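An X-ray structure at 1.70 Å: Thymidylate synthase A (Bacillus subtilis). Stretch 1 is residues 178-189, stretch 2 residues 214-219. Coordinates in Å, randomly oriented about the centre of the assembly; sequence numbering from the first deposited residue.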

# COMPACT_ATOMS: atom_id res chain seq x y z
N ARG A 178 -3.20 1.42 -4.64
CA ARG A 178 -3.37 2.24 -3.43
C ARG A 178 -3.17 3.70 -3.71
O ARG A 178 -2.17 4.06 -4.37
N ALA A 179 -4.06 4.51 -3.18
CA ALA A 179 -3.91 5.95 -3.19
C ALA A 179 -3.60 6.34 -1.71
O ALA A 179 -4.33 5.96 -0.78
N ARG A 180 -2.61 7.22 -1.55
CA ARG A 180 -2.27 7.70 -0.22
C ARG A 180 -3.32 8.62 0.31
O ARG A 180 -3.56 8.75 1.50
N SER A 181 -3.99 9.26 -0.64
CA SER A 181 -5.01 10.24 -0.28
C SER A 181 -6.00 10.33 -1.47
O SER A 181 -5.57 10.09 -2.57
N ASN A 182 -7.27 10.65 -1.23
CA ASN A 182 -8.15 10.87 -2.42
C ASN A 182 -9.24 11.84 -2.02
O ASN A 182 -9.91 11.67 -0.97
N ASP A 183 -9.44 12.86 -2.85
CA ASP A 183 -10.58 13.79 -2.66
C ASP A 183 -11.70 12.87 -3.18
O ASP A 183 -11.72 12.54 -4.40
N MET A 184 -12.59 12.43 -2.27
CA MET A 184 -13.65 11.51 -2.64
C MET A 184 -14.67 12.01 -3.62
O MET A 184 -15.25 11.20 -4.33
N ALA A 185 -14.88 13.33 -3.66
CA ALA A 185 -15.87 13.91 -4.55
C ALA A 185 -15.37 14.01 -5.95
O ALA A 185 -16.06 13.62 -6.84
N LEU A 186 -14.20 14.61 -6.13
CA LEU A 186 -13.64 14.86 -7.43
C LEU A 186 -12.60 13.83 -7.95
O LEU A 186 -12.60 13.49 -9.09
N GLY A 187 -11.71 13.39 -7.11
CA GLY A 187 -10.71 12.50 -7.59
C GLY A 187 -11.02 11.00 -7.60
O GLY A 187 -10.74 10.33 -8.58
N ASN A 188 -11.64 10.48 -6.55
CA ASN A 188 -11.86 9.05 -6.49
C ASN A 188 -12.61 8.40 -7.70
O ASN A 188 -12.13 7.35 -8.26
N PRO A 189 -13.75 8.97 -8.14
CA PRO A 189 -14.43 8.27 -9.28
C PRO A 189 -13.62 8.18 -10.53
O PRO A 189 -13.59 7.14 -11.20
N ILE A 214 -9.11 -4.24 -6.70
CA ILE A 214 -9.18 -3.70 -5.34
C ILE A 214 -8.53 -2.30 -5.37
O ILE A 214 -7.41 -2.15 -5.80
N PHE A 215 -9.16 -1.34 -4.68
CA PHE A 215 -8.71 0.06 -4.70
C PHE A 215 -8.71 0.50 -3.24
O PHE A 215 -9.73 0.48 -2.56
N ASN A 216 -7.53 0.75 -2.75
CA ASN A 216 -7.33 1.13 -1.33
C ASN A 216 -7.07 2.59 -1.22
O ASN A 216 -6.26 3.10 -2.00
N ILE A 217 -7.57 3.23 -0.17
CA ILE A 217 -7.29 4.69 -0.04
C ILE A 217 -6.86 4.94 1.41
O ILE A 217 -7.47 4.39 2.32
N GLY A 218 -5.78 5.70 1.59
CA GLY A 218 -5.32 6.02 2.96
C GLY A 218 -6.09 7.18 3.55
O GLY A 218 -7.05 6.99 4.24
N ASP A 219 -5.79 8.43 3.19
CA ASP A 219 -6.61 9.51 3.80
C ASP A 219 -7.82 9.78 2.85
O ASP A 219 -7.65 10.29 1.77

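Arg178 to Ser181 run parallel to Asn216 to Asp219, through a corner in each chain, and four backbone hydrogen bonds join the stretches. Ala179 N donates to Asn216 O at 2.9 Å, nearly straight at 171°. Gly218 N donates to Ala179 O at 2.8 Å. Asp219 N donates to Arg180 O at 2.8 Å, again nearly straight at 170°. Asn182 N donates to Asp219 O at 3.0 Å. The carbonyl of Asn216 also receives a CA-H...O contact, with Arg178 CA 3.3 Å from Asn216 O, and Asp219 O receives one from Ser181 CA at the same distance, 3.3 Å. No side chain makes a hydrogen bond across the contact.

Four side-chain hydrogen bonds, two of them weak, form within the first stretch; Asn216 OD1 and Asp219 OD2 are satisfied elsewhere in the structure. Asn188 ND2 donates to Asn182 OD1 at 3.0 Å, with an angle of 160°. This links Asn188 to Asn182 in the strand, and both amides lie beside Phe215. Asn182 has an off-well chi1 of -125°; Asn188 is t. A weak bond joins Asn182 ND2 to Ser181 O at 3.3 Å. Farther out, Asp183, chi1 t, takes a bond at OD1 from Leu186 N at 3.2 Å. It does not touch the second stretch.

Arg178, Asn216, Ser181 and Asp219 put their side chains on one face of the sheet. Arg178 is extended, with chi1 to chi3 all t. Arg178 CG lies 3.9 Å from Asn216 CB, and Asn216 is m at chi1. The chain of Arg178 then runs along the neighbouring strand, so that Arg178 NH2 comes 3.3 Å from Gly218 CA. Glycine suits this spot: an ideal CB on Gly218 would sit 2.5 Å from Arg178 NH2 and 2.8 Å from Arg180 O, both clashes. The guanidinium finds its hydrogen bonds elsewhere in the structure. Ser181 and Asp219 are both t, and Ser181 OG lies 4.0 Å from Asp219 CB. Arg180 sits where the chain turns a corner. Its CA-to-CB bond points away, and its side chain, chi1 p, comes no nearer than 5.9 Å, from Arg180 CB to Gly218 N.

Ala179 and Ile217 occupy the other face. Ala179 CB is 4.4 Å from Ile217 CG2 and 4.2 Å from Phe215 CE1, so the small methyl touches two larger apolar side chains. Ile217 has chi1 m and an off-well chi2 of 104°. Ile217 CG2 packs 3.6 Å from Asn182 CB, and Ile217 CD1 lies 4.0 Å from Asn188 ND2. Phe215 starts sideways, but with chi1 t its ring end comes nearer to the first stretch. Phe215 CE1 lies 3.7 Å from both Asn182 OD1 and Asn188 ND2. The ring thus meets the bonded amide pair as well as the alanine methyl.

Met184, m at all three chi angles, starts sideways and its end comes nearer, but Met184 CE stays 4.8 Å from Ile217 CD1. Ala185, Leu186 and Pro189 are out of reach, as is Ile214. The two stretches bury 487 Å² in all.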

# COMPACT_ATOMS: atom_id res chain seq x y z
CB ARG A 178 -2.42 1.87 -2.28
CG ARG A 178 -2.82 2.59 -0.91
CD ARG A 178 -2.06 1.96 0.24
NE ARG A 178 -2.50 2.60 1.47
CZ ARG A 178 -2.00 3.71 1.98
NH1 ARG A 178 -0.85 4.20 1.54
NH2 ARG A 178 -2.55 4.21 3.07
CB ALA A 179 -5.22 6.64 -3.56
CB ARG A 180 -0.92 8.49 -0.31
CG ARG A 180 -0.86 9.58 -1.32
CD ARG A 180 0.31 10.47 -1.01
NE ARG A 180 0.38 11.56 -1.99
CZ ARG A 180 -0.04 12.78 -1.79
NH1 ARG A 180 -0.69 13.08 -0.67
NH2 ARG A 180 0.12 13.69 -2.73
CB SER A 181 -4.33 11.64 -0.18
OG SER A 181 -5.35 12.47 0.26
CB ASN A 182 -8.87 9.57 -2.79
CG ASN A 182 -8.68 9.08 -4.26
OD1 ASN A 182 -9.38 8.21 -4.63
ND2 ASN A 182 -7.76 9.62 -5.05
CB ASP A 183 -10.36 14.98 -3.62
CG ASP A 183 -11.56 15.89 -3.73
OD1 ASP A 183 -12.69 15.50 -3.40
OD2 ASP A 183 -11.33 17.06 -4.06
CB MET A 184 -14.36 10.96 -1.41
CG MET A 184 -13.35 10.17 -0.51
SD MET A 184 -12.59 8.78 -1.38
CE MET A 184 -13.97 7.71 -1.49
CB ALA A 185 -16.30 15.34 -4.07
CB LEU A 186 -13.01 16.23 -7.41
CG LEU A 186 -14.10 17.31 -7.09
CD1 LEU A 186 -13.41 18.60 -6.71
CD2 LEU A 186 -15.00 17.54 -8.32
CB ASN A 188 -12.56 8.69 -5.19
CG ASN A 188 -12.81 7.21 -5.06
OD1 ASN A 188 -13.94 6.77 -5.19
ND2 ASN A 188 -11.77 6.46 -4.63
CB PRO A 189 -15.75 9.06 -9.46
CG PRO A 189 -16.01 9.73 -8.05
CD PRO A 189 -14.57 10.12 -7.63
CB ILE A 214 -8.38 -4.66 -4.45
CG1 ILE A 214 -9.01 -6.05 -4.56
CG2 ILE A 214 -8.39 -4.18 -3.04
CD1 ILE A 214 -8.00 -7.14 -4.66
CB PHE A 215 -9.67 0.89 -5.50
CG PHE A 215 -9.14 2.33 -5.82
CD1 PHE A 215 -9.16 3.33 -4.84
CD2 PHE A 215 -8.56 2.60 -7.05
CE1 PHE A 215 -8.58 4.63 -5.07
CE2 PHE A 215 -7.95 3.91 -7.36
CZ PHE A 215 -7.96 4.92 -6.38
CB ASN A 216 -6.06 0.45 -0.82
CG ASN A 216 -6.24 -1.07 -0.69
OD1 ASN A 216 -7.18 -1.52 -0.02
ND2 ASN A 216 -5.50 -1.84 -1.48
CB ILE A 217 -8.52 5.56 -0.24
CG1 ILE A 217 -9.22 5.32 -1.58
CG2 ILE A 217 -8.10 7.05 -0.29
CD1 ILE A 217 -10.45 4.52 -1.40
CB ASP A 219 -5.78 10.74 3.89
CG ASP A 219 -6.48 11.81 4.73
OD1 ASP A 219 -7.42 12.41 4.23
OD2 ASP A 219 -6.16 11.99 5.90